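Local coordinates for protein hydrogenase (NiFe) small subunit HydA (Allochromatium vinosum, PDB 3MYR) that probably catalyses, together with its large subunit, the oxidation of H2 by an electron acceptor, carrying the electrons through its own iron-sulfur clusters, at residues A106-G111 with I142-C147. Numbering follows the deposited sequence.
Sequences AVIAVG and INVPGC. With SF4 (iron/sulfur cluster), chain I.
Val-144 O takes the N-H of Gly-111 at 2.7 Å, the donor tilted 35° from the carbonyl plane, with the CA-H of Val-110 as a long, weak CA-H...O contact on the same oxygen. Three more backbone bonds continue the parallel ladder: Ile-142 N to Val-107 O, Ala-109 N to Ile-142 O, and Val-144 N to Ala-109 O. On one face Ile-108 and Ile-142 lie side by side, each with CG1 anti to its carbonyl carbon, and CG1 of Ile-108 runs 4.2 Å from CD1 of Ile-142. The other branch, CG2 of Ile-108, meets CG2 of Val-144 at 3.8 Å. On the opposite face Asn-143 OD1 rests 3.4 Å from Ala-109 CB, while its ND2 bonds to Tyr-173 O. Beyond the strands, Gly-111 CA approaches Gly-146 O at 3.4 Å, and Cys-147 SG binds FE1 of the [4Fe-4S] cluster at 2.3 Å. Gly-111 CA lies 3.7 Å from S4 of the cluster, with no side chain between backbone and cluster. The cluster pocket thus lies at the C-terminal ends of two parallel strands, in this flavodoxin-like part of the subunit. Strand 69-77 flanks 106-110 on its other edge, and helices 111-116 and 132-135 pack over the Ala-109 and Asn-143 face.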
loop_
_atom_site.group_PDB
_atom_site.type_symbol
_atom_site.label_atom_id
_atom_site.label_comp_id
_atom_site.label_asym_id
_atom_site.label_seq_id
_atom_site.Cartn_x
_atom_site.Cartn_y
_atom_site.Cartn_z
ATOM N N ALA A 106 -7.552 16.117 22.333
ATOM C CA ALA A 106 -8.261 14.829 22.220
ATOM C C ALA A 106 -7.437 13.946 21.310
ATOM O O ALA A 106 -6.526 14.435 20.618
ATOM C CB ALA A 106 -9.670 15.037 21.654
ATOM N N VAL A 107 -7.740 12.658 21.316
ATOM C CA VAL A 107 -7.048 11.661 20.501
ATOM C C VAL A 107 -8.119 10.814 19.774
ATOM O O VAL A 107 -9.075 10.323 20.381
ATOM C CB VAL A 107 -6.209 10.674 21.394
ATOM C CG1 VAL A 107 -5.363 9.740 20.534
ATOM C CG2 VAL A 107 -5.311 11.450 22.347
ATOM N N ILE A 108 -7.940 10.626 18.480
ATOM C CA ILE A 108 -8.784 9.708 17.747
ATOM C C ILE A 108 -7.937 8.543 17.377
ATOM O O ILE A 108 -6.876 8.704 16.757
ATOM C CB ILE A 108 -9.246 10.352 16.431
ATOM C CG1 ILE A 108 -10.113 11.569 16.749
ATOM C CG2 ILE A 108 -10.012 9.330 15.570
ATOM C CD1 ILE A 108 -10.530 12.343 15.448
ATOM N N ALA A 109 -8.387 7.361 17.798
ATOM C CA ALA A 109 -7.778 6.134 17.355
ATOM C C ALA A 109 -8.548 5.664 16.109
ATOM O O ALA A 109 -9.685 5.186 16.198
ATOM C CB ALA A 109 -7.862 5.051 18.513
ATOM N N VAL A 110 -7.923 5.778 14.958
ATOM C CA VAL A 110 -8.558 5.392 13.692
ATOM C C VAL A 110 -8.123 3.982 13.339
ATOM O O VAL A 110 -6.915 3.640 13.381
ATOM C CB VAL A 110 -8.203 6.432 12.581
ATOM C CG1 VAL A 110 -6.706 6.318 12.285
ATOM C CG2 VAL A 110 -8.872 6.014 11.238
ATOM N N GLY A 111 -9.091 3.130 13.005
ATOM C CA GLY A 111 -8.750 1.740 12.616
ATOM C C GLY A 111 -8.852 0.822 13.839
ATOM O O GLY A 111 -8.592 1.235 14.995
ATOM N N ILE A 142 -11.378 8.904 21.077
ATOM C CA ILE A 142 -12.556 8.492 20.293
ATOM C C ILE A 142 -12.093 7.332 19.432
ATOM O O ILE A 142 -11.126 7.488 18.708
ATOM C CB ILE A 142 -13.006 9.609 19.331
ATOM C CG1 ILE A 142 -13.455 10.840 20.100
ATOM C CG2 ILE A 142 -14.180 9.148 18.462
ATOM C CD1 ILE A 142 -13.545 12.010 19.061
ATOM N N ASN A 143 -12.757 6.184 19.482
ATOM C CA ASN A 143 -12.373 5.035 18.646
ATOM C C ASN A 143 -13.161 5.015 17.368
ATOM O O ASN A 143 -14.396 5.098 17.402
ATOM C CB ASN A 143 -12.676 3.771 19.425
ATOM C CG ASN A 143 -11.664 3.567 20.565
ATOM O OD1 ASN A 143 -10.518 3.988 20.425
ATOM N ND2 ASN A 143 -12.084 2.984 21.667
ATOM N N VAL A 144 -12.476 4.939 16.233
ATOM C CA VAL A 144 -13.136 4.940 14.952
ATOM C C VAL A 144 -12.625 3.672 14.232
ATOM O O VAL A 144 -11.709 3.735 13.407
ATOM C CB VAL A 144 -12.829 6.265 14.140
ATOM C CG1 VAL A 144 -13.564 6.267 12.697
ATOM C CG2 VAL A 144 -13.289 7.516 14.952
ATOM N N PRO A 145 -13.192 2.505 14.562
ATOM C CA PRO A 145 -12.598 1.209 14.136
ATOM C C PRO A 145 -13.123 0.769 12.765
ATOM O O PRO A 145 -13.935 1.507 12.149
ATOM C CB PRO A 145 -13.050 0.257 15.194
ATOM C CG PRO A 145 -14.344 0.812 15.685
ATOM C CD PRO A 145 -14.133 2.346 15.670
ATOM N N GLY A 146 -12.752 -0.427 12.326
ATOM C CA GLY A 146 -12.904 -0.804 10.896
ATOM C C GLY A 146 -11.516 -1.054 10.328
ATOM O O GLY A 146 -10.556 -0.506 10.813
ATOM N N CYS A 147 -11.400 -1.859 9.283
ATOM C CA CYS A 147 -10.085 -2.278 8.812
ATOM C C CYS A 147 -10.093 -2.147 7.273
ATOM O O CYS A 147 -10.285 -3.133 6.530
ATOM C CB CYS A 147 -9.862 -3.742 9.274
ATOM S SG CYS A 147 -8.147 -4.230 9.019
HETATM FE FE1 SF4 I . -6.748 -2.460 9.221
HETATM FE FE2 SF4 I . -6.200 0.253 9.579
HETATM FE FE3 SF4 I . -5.038 -1.701 11.255
HETATM FE FE4 SF4 I . -4.469 -1.299 8.349
HETATM S S1 SF4 I . -3.925 0.116 10.249
HETATM S S2 SF4 I . -4.610 -3.161 9.596
HETATM S S3 SF4 I . -6.597 -0.946 7.611
HETATM S S4 SF4 I . -7.240 -1.242 11.057
#